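Local structure of DNA-3-methyladenine glycosidase (Bacillus halodurans, 2H56) at residues M13-T18 / E42-T47; Q35-A40 / C206-K211; V60-S65 / K105-Y110. The protein belongs to the HhH-GPD superfamily of base excision DNA repair proteins and has a mostly helical fold. One frame throughout, in Å; residues are numbered along the deposited sequence.

Contact 1 (M13-T18 / E42-T47)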
loop_
_atom_site.group_PDB
_atom_site.type_symbol
_atom_site.label_atom_id
_atom_site.label_comp_id
_atom_site.label_asym_id
_atom_site.label_seq_id
_atom_site.Cartn_x
_atom_site.Cartn_y
_atom_site.Cartn_z
HETATM N N MSE A 13 2.473 3.018 -14.201
HETATM C CA MSE A 13 3.613 2.449 -13.439
HETATM C C MSE A 13 4.769 3.449 -13.325
HETATM O O MSE A 13 5.244 3.976 -14.311
HETATM C CB MSE A 13 4.122 1.135 -14.067
HETATM C CG MSE A 13 5.367 0.501 -13.356
HETATM SE SE MSE A 13 4.921 -0.644 -11.832
HETATM C CE MSE A 13 3.920 -1.989 -12.836
ATOM N N ARG A 14 5.233 3.661 -12.101
ATOM C CA ARG A 14 6.161 4.733 -11.787
ATOM C C ARG A 14 7.509 4.210 -11.240
ATOM O O ARG A 14 7.535 3.460 -10.271
ATOM C CB ARG A 14 5.473 5.641 -10.770
ATOM C CG ARG A 14 6.374 6.726 -10.232
ATOM C CD ARG A 14 5.631 8.011 -9.929
ATOM N NE ARG A 14 6.571 9.141 -9.960
ATOM C CZ ARG A 14 6.479 10.222 -9.185
ATOM N NH1 ARG A 14 5.474 10.342 -8.288
ATOM N NH2 ARG A 14 7.403 11.184 -9.298
ATOM N N TYR A 15 8.614 4.601 -11.858
ATOM C CA TYR A 15 9.951 4.127 -11.440
ATOM C C TYR A 15 10.797 5.169 -10.721
ATOM O O TYR A 15 10.765 6.346 -11.052
ATOM C CB TYR A 15 10.749 3.612 -12.642
ATOM C CG TYR A 15 10.073 2.455 -13.301
ATOM C CD1 TYR A 15 10.331 1.166 -12.897
ATOM C CD2 TYR A 15 9.141 2.657 -14.298
ATOM C CE1 TYR A 15 9.693 0.101 -13.480
ATOM C CE2 TYR A 15 8.497 1.599 -14.901
ATOM C CZ TYR A 15 8.770 0.315 -14.482
ATOM O OH TYR A 15 8.120 -0.757 -15.065
ATOM N N PHE A 16 11.568 4.714 -9.736
ATOM C CA PHE A 16 12.488 5.572 -9.013
ATOM C C PHE A 16 13.884 5.001 -9.122
ATOM O O PHE A 16 14.164 3.902 -8.626
ATOM C CB PHE A 16 12.055 5.669 -7.544
ATOM C CG PHE A 16 10.772 6.413 -7.353
ATOM C CD1 PHE A 16 10.768 7.802 -7.320
ATOM C CD2 PHE A 16 9.591 5.742 -7.255
ATOM C CE1 PHE A 16 9.604 8.496 -7.178
ATOM C CE2 PHE A 16 8.405 6.424 -7.110
ATOM C CZ PHE A 16 8.402 7.800 -7.080
ATOM N N SER A 17 14.769 5.733 -9.785
ATOM C CA SER A 17 16.090 5.211 -10.036
ATOM C C SER A 17 16.969 5.574 -8.844
ATOM O O SER A 17 16.585 6.354 -7.994
ATOM C CB SER A 17 16.651 5.726 -11.367
ATOM O OG SER A 17 17.682 6.663 -11.155
ATOM N N THR A 18 18.152 4.990 -8.775
ATOM C CA THR A 18 19.045 5.254 -7.655
ATOM C C THR A 18 19.555 6.684 -7.694
ATOM O O THR A 18 20.073 7.139 -6.695
ATOM C CB THR A 18 20.219 4.256 -7.615
ATOM O OG1 THR A 18 21.039 4.400 -8.781
ATOM C CG2 THR A 18 19.678 2.842 -7.602
ATOM N N GLU A 42 16.786 0.157 -8.896
ATOM C CA GLU A 42 15.562 0.936 -8.907
ATOM C C GLU A 42 14.436 0.194 -8.242
ATOM O O GLU A 42 14.425 -1.031 -8.198
ATOM C CB GLU A 42 15.162 1.319 -10.319
ATOM C CG GLU A 42 14.633 0.190 -11.175
ATOM C CD GLU A 42 14.533 0.567 -12.663
ATOM O OE1 GLU A 42 15.240 1.537 -13.103
ATOM O OE2 GLU A 42 13.758 -0.118 -13.387
ATOM N N VAL A 43 13.492 0.965 -7.724
ATOM C CA VAL A 43 12.218 0.445 -7.288
ATOM C C VAL A 43 11.108 1.046 -8.119
ATOM O O VAL A 43 11.305 2.046 -8.819
ATOM C CB VAL A 43 11.939 0.810 -5.835
ATOM C CG1 VAL A 43 12.838 0.008 -4.927
ATOM C CG2 VAL A 43 12.078 2.326 -5.625
ATOM N N GLN A 44 9.933 0.436 -7.997
ATOM C CA GLN A 44 8.773 0.836 -8.744
ATOM C C GLN A 44 7.533 0.944 -7.865
ATOM O O GLN A 44 7.469 0.387 -6.763
ATOM C CB GLN A 44 8.543 -0.124 -9.887
ATOM C CG GLN A 44 8.552 -1.595 -9.527
ATOM C CD GLN A 44 8.217 -2.481 -10.746
ATOM O OE1 GLN A 44 7.059 -2.854 -10.967
ATOM N NE2 GLN A 44 9.228 -2.786 -11.549
ATOM N N LEU A 45 6.573 1.712 -8.362
ATOM C CA LEU A 45 5.373 2.040 -7.630
ATOM C C LEU A 45 4.201 1.918 -8.557
ATOM O O LEU A 45 3.966 2.801 -9.365
ATOM C CB LEU A 45 5.454 3.472 -7.131
ATOM C CG LEU A 45 4.351 3.955 -6.195
ATOM C CD1 LEU A 45 4.199 3.031 -5.002
ATOM C CD2 LEU A 45 4.714 5.351 -5.750
ATOM N N PRO A 46 3.468 0.805 -8.472
ATOM C CA PRO A 46 2.260 0.708 -9.298
ATOM C C PRO A 46 1.194 1.689 -8.837
ATOM O O PRO A 46 1.008 1.880 -7.643
ATOM C CB PRO A 46 1.807 -0.732 -9.106
ATOM C CG PRO A 46 2.476 -1.192 -7.842
ATOM C CD PRO A 46 3.710 -0.401 -7.662
ATOM N N THR A 47 0.564 2.358 -9.790
ATOM C CA THR A 47 -0.534 3.262 -9.488
ATOM C C THR A 47 -1.770 2.817 -10.225
ATOM O O THR A 47 -1.815 2.836 -11.476
ATOM C CB THR A 47 -0.237 4.704 -9.905
ATOM O OG1 THR A 47 0.976 5.141 -9.257
ATOM C CG2 THR A 47 -1.460 5.644 -9.557
#

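Contact 2 (Q35-A40 / C206-K211)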
loop_
_atom_site.group_PDB
_atom_site.type_symbol
_atom_site.label_atom_id
_atom_site.label_comp_id
_atom_site.label_asym_id
_atom_site.label_seq_id
_atom_site.Cartn_x
_atom_site.Cartn_y
_atom_site.Cartn_z
ATOM N N GLN A 35 24.031 2.672 1.007
ATOM C CA GLN A 35 24.782 1.448 0.695
ATOM C C GLN A 35 23.846 0.367 0.107
ATOM O O GLN A 35 24.195 -0.330 -0.845
ATOM C CB GLN A 35 25.518 0.923 1.943
ATOM C CG GLN A 35 26.773 1.713 2.298
ATOM C CD GLN A 35 27.513 1.192 3.528
ATOM O OE1 GLN A 35 28.532 0.517 3.402
ATOM N NE2 GLN A 35 27.012 1.515 4.724
ATOM N N PHE A 36 22.644 0.270 0.660
ATOM C CA PHE A 36 21.687 -0.728 0.206
ATOM C C PHE A 36 21.135 -0.414 -1.176
ATOM O O PHE A 36 21.065 -1.305 -2.031
ATOM C CB PHE A 36 20.512 -0.838 1.169
ATOM C CG PHE A 36 19.474 -1.817 0.720
ATOM C CD1 PHE A 36 19.810 -3.141 0.519
ATOM C CD2 PHE A 36 18.177 -1.418 0.469
ATOM C CE1 PHE A 36 18.868 -4.053 0.084
ATOM C CE2 PHE A 36 17.224 -2.336 0.029
ATOM C CZ PHE A 36 17.577 -3.650 -0.153
ATOM N N ILE A 37 20.748 0.847 -1.373
ATOM C CA ILE A 37 20.136 1.285 -2.623
ATOM C C ILE A 37 21.112 1.157 -3.772
ATOM O O ILE A 37 20.719 0.751 -4.870
ATOM C CB ILE A 37 19.568 2.727 -2.539
ATOM C CG1 ILE A 37 18.350 2.771 -1.624
ATOM C CG2 ILE A 37 19.124 3.228 -3.894
ATOM C CD1 ILE A 37 17.946 4.166 -1.245
ATOM N N GLU A 38 22.386 1.446 -3.544
ATOM C CA GLU A 38 23.331 1.300 -4.653
ATOM C C GLU A 38 23.424 -0.180 -5.130
ATOM O O GLU A 38 23.550 -0.423 -6.318
ATOM C CB GLU A 38 24.696 1.968 -4.371
ATOM C CG GLU A 38 24.711 3.529 -4.680
ATOM N N ILE A 39 23.284 -1.149 -4.230
ATOM C CA ILE A 39 23.218 -2.543 -4.626
ATOM C C ILE A 39 21.822 -2.941 -5.192
ATOM O O ILE A 39 21.720 -3.651 -6.201
ATOM C CB ILE A 39 23.626 -3.480 -3.459
ATOM C CG1 ILE A 39 25.125 -3.351 -3.133
ATOM C CG2 ILE A 39 23.301 -4.937 -3.799
ATOM N N ALA A 40 20.746 -2.484 -4.566
ATOM C CA ALA A 40 19.398 -2.947 -4.961
ATOM C C ALA A 40 18.895 -2.349 -6.262
ATOM O O ALA A 40 18.043 -2.922 -6.886
ATOM C CB ALA A 40 18.368 -2.679 -3.859
ATOM N N CYS A 206 10.087 2.925 1.787
ATOM C CA CYS A 206 9.318 1.728 2.077
ATOM C C CYS A 206 9.413 0.709 0.958
ATOM O O CYS A 206 9.417 -0.491 1.209
ATOM C CB CYS A 206 7.856 2.086 2.353
ATOM S SG CYS A 206 7.608 2.924 3.941
ATOM N N LEU A 207 9.472 1.184 -0.280
ATOM C CA LEU A 207 9.693 0.293 -1.393
ATOM C C LEU A 207 11.036 -0.446 -1.201
ATOM O O LEU A 207 11.131 -1.644 -1.437
ATOM C CB LEU A 207 9.690 1.067 -2.707
ATOM C CG LEU A 207 8.378 1.745 -3.087
ATOM C CD1 LEU A 207 8.557 2.572 -4.360
ATOM C CD2 LEU A 207 7.304 0.703 -3.242
ATOM N N TYR A 208 12.068 0.245 -0.750
ATOM C CA TYR A 208 13.366 -0.415 -0.548
ATOM C C TYR A 208 13.341 -1.340 0.652
ATOM O O TYR A 208 13.966 -2.404 0.651
ATOM C CB TYR A 208 14.487 0.609 -0.416
ATOM C CG TYR A 208 14.870 1.200 -1.753
ATOM C CD1 TYR A 208 15.618 0.455 -2.661
ATOM C CD2 TYR A 208 14.471 2.481 -2.119
ATOM C CE1 TYR A 208 15.969 0.950 -3.874
ATOM C CE2 TYR A 208 14.827 3.002 -3.367
ATOM C CZ TYR A 208 15.573 2.223 -4.232
ATOM O OH TYR A 208 15.920 2.699 -5.457
ATOM N N LEU A 209 12.601 -0.952 1.680
ATOM C CA LEU A 209 12.475 -1.818 2.832
ATOM C C LEU A 209 11.847 -3.129 2.392
ATOM O O LEU A 209 12.331 -4.223 2.756
ATOM C CB LEU A 209 11.685 -1.133 3.961
ATOM C CG LEU A 209 12.434 -0.012 4.722
ATOM C CD1 LEU A 209 11.742 0.357 6.021
ATOM C CD2 LEU A 209 13.835 -0.438 5.053
ATOM N N TRP A 210 10.790 -3.030 1.580
ATOM C CA TRP A 210 10.119 -4.230 1.081
ATOM C C TRP A 210 11.064 -5.098 0.276
ATOM O O TRP A 210 11.023 -6.326 0.375
ATOM C CB TRP A 210 8.893 -3.887 0.246
ATOM C CG TRP A 210 7.694 -3.757 1.057
ATOM C CD1 TRP A 210 7.272 -4.620 2.000
ATOM C CD2 TRP A 210 6.745 -2.697 1.031
ATOM N NE1 TRP A 210 6.126 -4.169 2.580
ATOM C CE2 TRP A 210 5.775 -2.986 2.001
ATOM C CE3 TRP A 210 6.625 -1.521 0.290
ATOM C CZ2 TRP A 210 4.679 -2.155 2.240
ATOM C CZ3 TRP A 210 5.553 -0.682 0.534
ATOM C CH2 TRP A 210 4.583 -1.010 1.494
ATOM N N LYS A 211 11.912 -4.445 -0.515
ATOM C CA LYS A 211 12.897 -5.135 -1.330
ATOM C C LYS A 211 13.881 -5.872 -0.404
ATOM O O LYS A 211 14.169 -7.070 -0.592
ATOM C CB LYS A 211 13.600 -4.138 -2.237
ATOM C CG LYS A 211 13.826 -4.642 -3.637
ATOM C CD LYS A 211 14.091 -3.494 -4.602
ATOM C CE LYS A 211 14.542 -4.001 -5.964
ATOM N NZ LYS A 211 13.416 -4.562 -6.764
#

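Contact 3 (V60-S65 / K105-Y110)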
loop_
_atom_site.group_PDB
_atom_site.type_symbol
_atom_site.label_atom_id
_atom_site.label_comp_id
_atom_site.label_asym_id
_atom_site.label_seq_id
_atom_site.Cartn_x
_atom_site.Cartn_y
_atom_site.Cartn_z
ATOM N N VAL A 60 -11.955 -6.790 -1.434
ATOM C CA VAL A 60 -12.100 -8.153 -1.913
ATOM C C VAL A 60 -10.895 -8.995 -1.575
ATOM O O VAL A 60 -11.026 -10.176 -1.284
ATOM C CB VAL A 60 -12.437 -8.205 -3.400
ATOM C CG1 VAL A 60 -12.378 -9.656 -3.942
ATOM C CG2 VAL A 60 -13.826 -7.641 -3.596
ATOM N N GLU A 61 -9.740 -8.371 -1.539
ATOM C CA GLU A 61 -8.490 -9.087 -1.248
ATOM C C GLU A 61 -8.342 -9.555 0.187
ATOM O O GLU A 61 -7.695 -10.555 0.440
ATOM C CB GLU A 61 -7.271 -8.223 -1.608
ATOM C CG GLU A 61 -7.066 -8.073 -3.104
ATOM C CD GLU A 61 -6.188 -6.890 -3.490
ATOM O OE1 GLU A 61 -5.417 -6.385 -2.623
ATOM O OE2 GLU A 61 -6.281 -6.473 -4.675
ATOM N N GLN A 62 -8.889 -8.837 1.147
ATOM C CA GLN A 62 -8.673 -9.232 2.547
ATOM C C GLN A 62 -8.818 -10.737 2.800
ATOM O O GLN A 62 -9.832 -11.330 2.428
ATOM C CB GLN A 62 -9.641 -8.515 3.477
ATOM C CG GLN A 62 -9.458 -6.985 3.540
ATOM C CD GLN A 62 -10.663 -6.299 4.125
ATOM O OE1 GLN A 62 -11.736 -6.903 4.252
ATOM N NE2 GLN A 62 -10.502 -5.030 4.488
ATOM N N GLN A 63 -7.792 -11.319 3.441
ATOM C CA GLN A 63 -7.764 -12.698 3.934
ATOM C C GLN A 63 -7.685 -13.723 2.800
ATOM O O GLN A 63 -7.819 -14.914 3.026
ATOM C CB GLN A 63 -8.957 -13.024 4.859
ATOM C CG GLN A 63 -9.235 -12.076 6.037
ATOM C CD GLN A 63 -10.423 -12.562 6.984
ATOM O OE1 GLN A 63 -10.846 -13.724 6.957
ATOM N NE2 GLN A 63 -10.933 -11.651 7.809
ATOM N N LEU A 64 -7.439 -13.291 1.578
ATOM C CA LEU A 64 -7.410 -14.235 0.477
ATOM C C LEU A 64 -6.108 -14.134 -0.300
ATOM O O LEU A 64 -5.513 -13.081 -0.354
ATOM C CB LEU A 64 -8.590 -13.958 -0.467
ATOM C CG LEU A 64 -9.980 -14.118 0.144
ATOM C CD1 LEU A 64 -11.066 -13.917 -0.914
ATOM C CD2 LEU A 64 -10.076 -15.476 0.833
ATOM N N SER A 65 -5.689 -15.226 -0.935
ATOM C CA SER A 65 -4.574 -15.173 -1.891
ATOM C C SER A 65 -4.917 -14.297 -3.091
ATOM O O SER A 65 -6.089 -14.052 -3.380
ATOM C CB SER A 65 -4.204 -16.571 -2.378
ATOM O OG SER A 65 -5.344 -17.289 -2.837
ATOM N N LYS A 105 -20.226 -11.829 3.448
ATOM C CA LYS A 105 -21.212 -10.866 3.987
ATOM C C LYS A 105 -20.548 -9.613 4.635
ATOM O O LYS A 105 -21.007 -8.475 4.443
ATOM C CB LYS A 105 -22.110 -11.557 4.991
ATOM C CG LYS A 105 -23.232 -10.714 5.506
ATOM C CD LYS A 105 -23.988 -11.448 6.583
ATOM C CE LYS A 105 -25.282 -10.745 6.924
ATOM N NZ LYS A 105 -26.370 -11.723 7.221
ATOM N N ARG A 106 -19.455 -9.802 5.362
ATOM C CA ARG A 106 -18.756 -8.646 5.881
ATOM C C ARG A 106 -18.186 -7.769 4.752
ATOM O O ARG A 106 -18.303 -6.536 4.772
ATOM C CB ARG A 106 -17.654 -9.063 6.865
ATOM C CG ARG A 106 -18.162 -9.345 8.302
ATOM C CD ARG A 106 -17.329 -8.561 9.309
ATOM N NE ARG A 106 -17.520 -9.042 10.666
ATOM C CZ ARG A 106 -17.015 -10.175 11.153
ATOM N NH1 ARG A 106 -16.268 -10.976 10.389
ATOM N NH2 ARG A 106 -17.270 -10.516 12.416
ATOM N N LYS A 107 -17.561 -8.389 3.769
ATOM C CA LYS A 107 -16.998 -7.597 2.688
ATOM C C LYS A 107 -18.090 -6.805 1.929
ATOM O O LYS A 107 -17.871 -5.692 1.478
ATOM C CB LYS A 107 -16.191 -8.470 1.747
ATOM C CG LYS A 107 -14.882 -8.981 2.345
ATOM C CD LYS A 107 -14.229 -10.025 1.419
ATOM C CE LYS A 107 -12.801 -10.358 1.829
ATOM N NZ LYS A 107 -12.247 -11.441 0.978
ATOM N N ILE A 108 -19.288 -7.358 1.837
ATOM C CA ILE A 108 -20.387 -6.637 1.211
ATOM C C ILE A 108 -20.748 -5.381 1.980
ATOM O O ILE A 108 -20.937 -4.337 1.366
ATOM C CB ILE A 108 -21.611 -7.521 1.023
ATOM C CG1 ILE A 108 -21.299 -8.555 -0.077
ATOM C CG2 ILE A 108 -22.807 -6.648 0.659
ATOM C CD1 ILE A 108 -22.199 -9.740 -0.071
ATOM N N GLU A 109 -20.812 -5.468 3.309
ATOM C CA GLU A 109 -21.045 -4.294 4.121
ATOM C C GLU A 109 -19.932 -3.241 3.886
ATOM O O GLU A 109 -20.220 -2.045 3.731
ATOM C CB GLU A 109 -21.152 -4.677 5.593
ATOM C CG GLU A 109 -21.272 -3.468 6.577
ATOM C CD GLU A 109 -21.467 -3.850 8.091
ATOM O OE1 GLU A 109 -21.475 -5.065 8.427
ATOM O OE2 GLU A 109 -21.618 -2.916 8.932
ATOM N N TYR A 110 -18.670 -3.664 3.829
ATOM C CA TYR A 110 -17.612 -2.700 3.605
ATOM C C TYR A 110 -17.739 -2.031 2.241
ATOM O O TYR A 110 -17.591 -0.828 2.125
ATOM C CB TYR A 110 -16.217 -3.330 3.728
ATOM C CG TYR A 110 -15.964 -4.117 4.995
ATOM C CD1 TYR A 110 -16.617 -3.810 6.196
ATOM C CD2 TYR A 110 -15.053 -5.181 4.988
ATOM C CE1 TYR A 110 -16.363 -4.545 7.356
ATOM C CE2 TYR A 110 -14.793 -5.923 6.145
ATOM C CZ TYR A 110 -15.450 -5.611 7.311
ATOM O OH TYR A 110 -15.179 -6.375 8.412
#

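Contact 1 (M13-T18 / E42-T47)
Gln44 holds its CG in the crowded position between its backbone N and carbonyl carbon (chi1 50°), and its chain then runs extended. Met13, modelled as selenomethionine, has CG anti to the backbone N (chi1 178°) and bends at both later torsions. Its tip thus swings across to the other strand, with SE 3.2 Å from Gln44 OE1 and also near Pro46. Beneath these groups, strands 13-16 and 43-46 run antiparallel at 156° as a two-stranded sheet. Arg14 and Leu45 form one hydrogen-bonded pair, with Arg14 N to Leu45 O 3.1 Å and Leu45 N to Arg14 O 2.8 Å. Phe16 and Val43 form the next. Here Phe16 N to Val43 O, 2.8 Å, is the straightest of the four bonds and lies almost along the C=O axis. Val43 N returns to Phe16 O at 3.1 Å. On the face with Met13, the Tyr15 ring lies alongside Gln44, its CE1 3.5 Å from Gln44 NE2 and the amide turned steeply to the ring. On the other face, Phe16 CE2 touches Leu45 CD2 at 4.1 Å. Phe16 also puts CZ over the centre of the Arg14 guanidinium, whose NH2 makes a long, weak ion pair with Glu22. Leu45 and Phe16 pack on Leu162, Phe16 on Val204 and Val43 on Leu207 of helix 202-219. All four hydrogen bonds join backbone atoms, so the pairing needs none from side chains.

Contact 2 (Q35-A40 / C206-K211)
The axes of helical segments 35-40 and 206-211 pass 11.0 Å apart at 71°, and the CA atoms of Ile37 and Tyr208 come within 7.3 Å of each other. At this spacing the gap is bridged by side chains, chiefly the ring of Tyr208. Its CG is anti to the carbonyl carbon, which sends the ring toward the other helix. Ile37 lies on one face of that ring. Its CG1 sits 3.6 Å from the ring centroid and only 5° off the normal, a CH-pi contact. The two side chains cross at about a right angle. The CG2 branch of Ile37 reaches the far end of the ring, 3.6 Å from Tyr208 OH, while CD1 lies over the CD2-CE2 side. The hydroxyl is hydrogen-bonded to Gly41 O, just past the end of helix 31-40, so the tyrosine is fixed at its tip as well as on its face. In proteins of the HhH-GPD superfamily, the N-terminal and C-terminal parts of the chain commonly join in one helical domain. Here helix 202-219 packs on helix 31-40 in this manner, and Val23 of helix 21-27 touches both Ile37 and Tyr208. Phe36, with CG anti to its backbone N, comes in at the edge of the Tyr208 ring. Its CE2 is 4.0 Å from Tyr208 CB and 3.3 Å from Tyr208 O. Ala40 CB meets the same edge, 4.3 Å from Tyr208 CD1, and also lies over the rim of the Phe36 ring. Further along, Lys211 lays its aliphatic chain by Ala40, with Lys211 CE 3.8 Å from Ala40 O.

Contact 3 (V60-S65 / K105-Y110)
Lys107 NZ is gripped by two hydrogen bonds, both to backbone carbonyls. One goes to Val60 O at 2.9 Å, the other to Gln62 O at 2.8 Å. The site lies in the HhH-GPD helical fold, where the type II beta turn Glu61 to Leu64 leads the chain out of helix 51-61 and faces the start of helix 105-119. The lysine chain is extended beyond CG, so it spans the gap end-on. The ammonium lies in the plane of the Gln62 carbonyl but well above that of Val60. Its positive charge near the C-terminal end of helix 51-61 would be expected to suit the helix dipole. Leu64 CD1 packs beside NZ, and Gln62 CB touches Lys107 CE at 4.0 Å. The turn is closed by Leu64 N to Glu61 O, 3.0 Å. Gln62 NE2 makes a weak hydrogen bond to Gly145 O, in the turn between helices 133-141 and 148-157 that is probably the helix-hairpin-helix element. Arg106 O lies over the centre of the Tyr110 ring. At the edge of that ring, near its plane, Gln62 OE1 stands 3.7 Å from Tyr110 CE2, with the amide turned 76° to the ring.

From the N terminus, strand 13-16 leads into helices 21-27 and 31-40, and contact 1 closes this first loop when strand 43-46 returns beside it. Contact 2 opens within that loop, at 35-40, and closes only at 206-211, so the two cross. They also touch: Val43 and Gln44 pack on Tyr208 and Leu207, which joins the ribbon to helix 202-219. Contact 3 opens after contact 1 has closed. Its loop, from 60-65 to 105-110, falls wholly within the span of contact 2. It ties helix 51-61 to helix 105-119 on the opposite side of the chain's centre, with its own centre about 32 Å from that of contact 2.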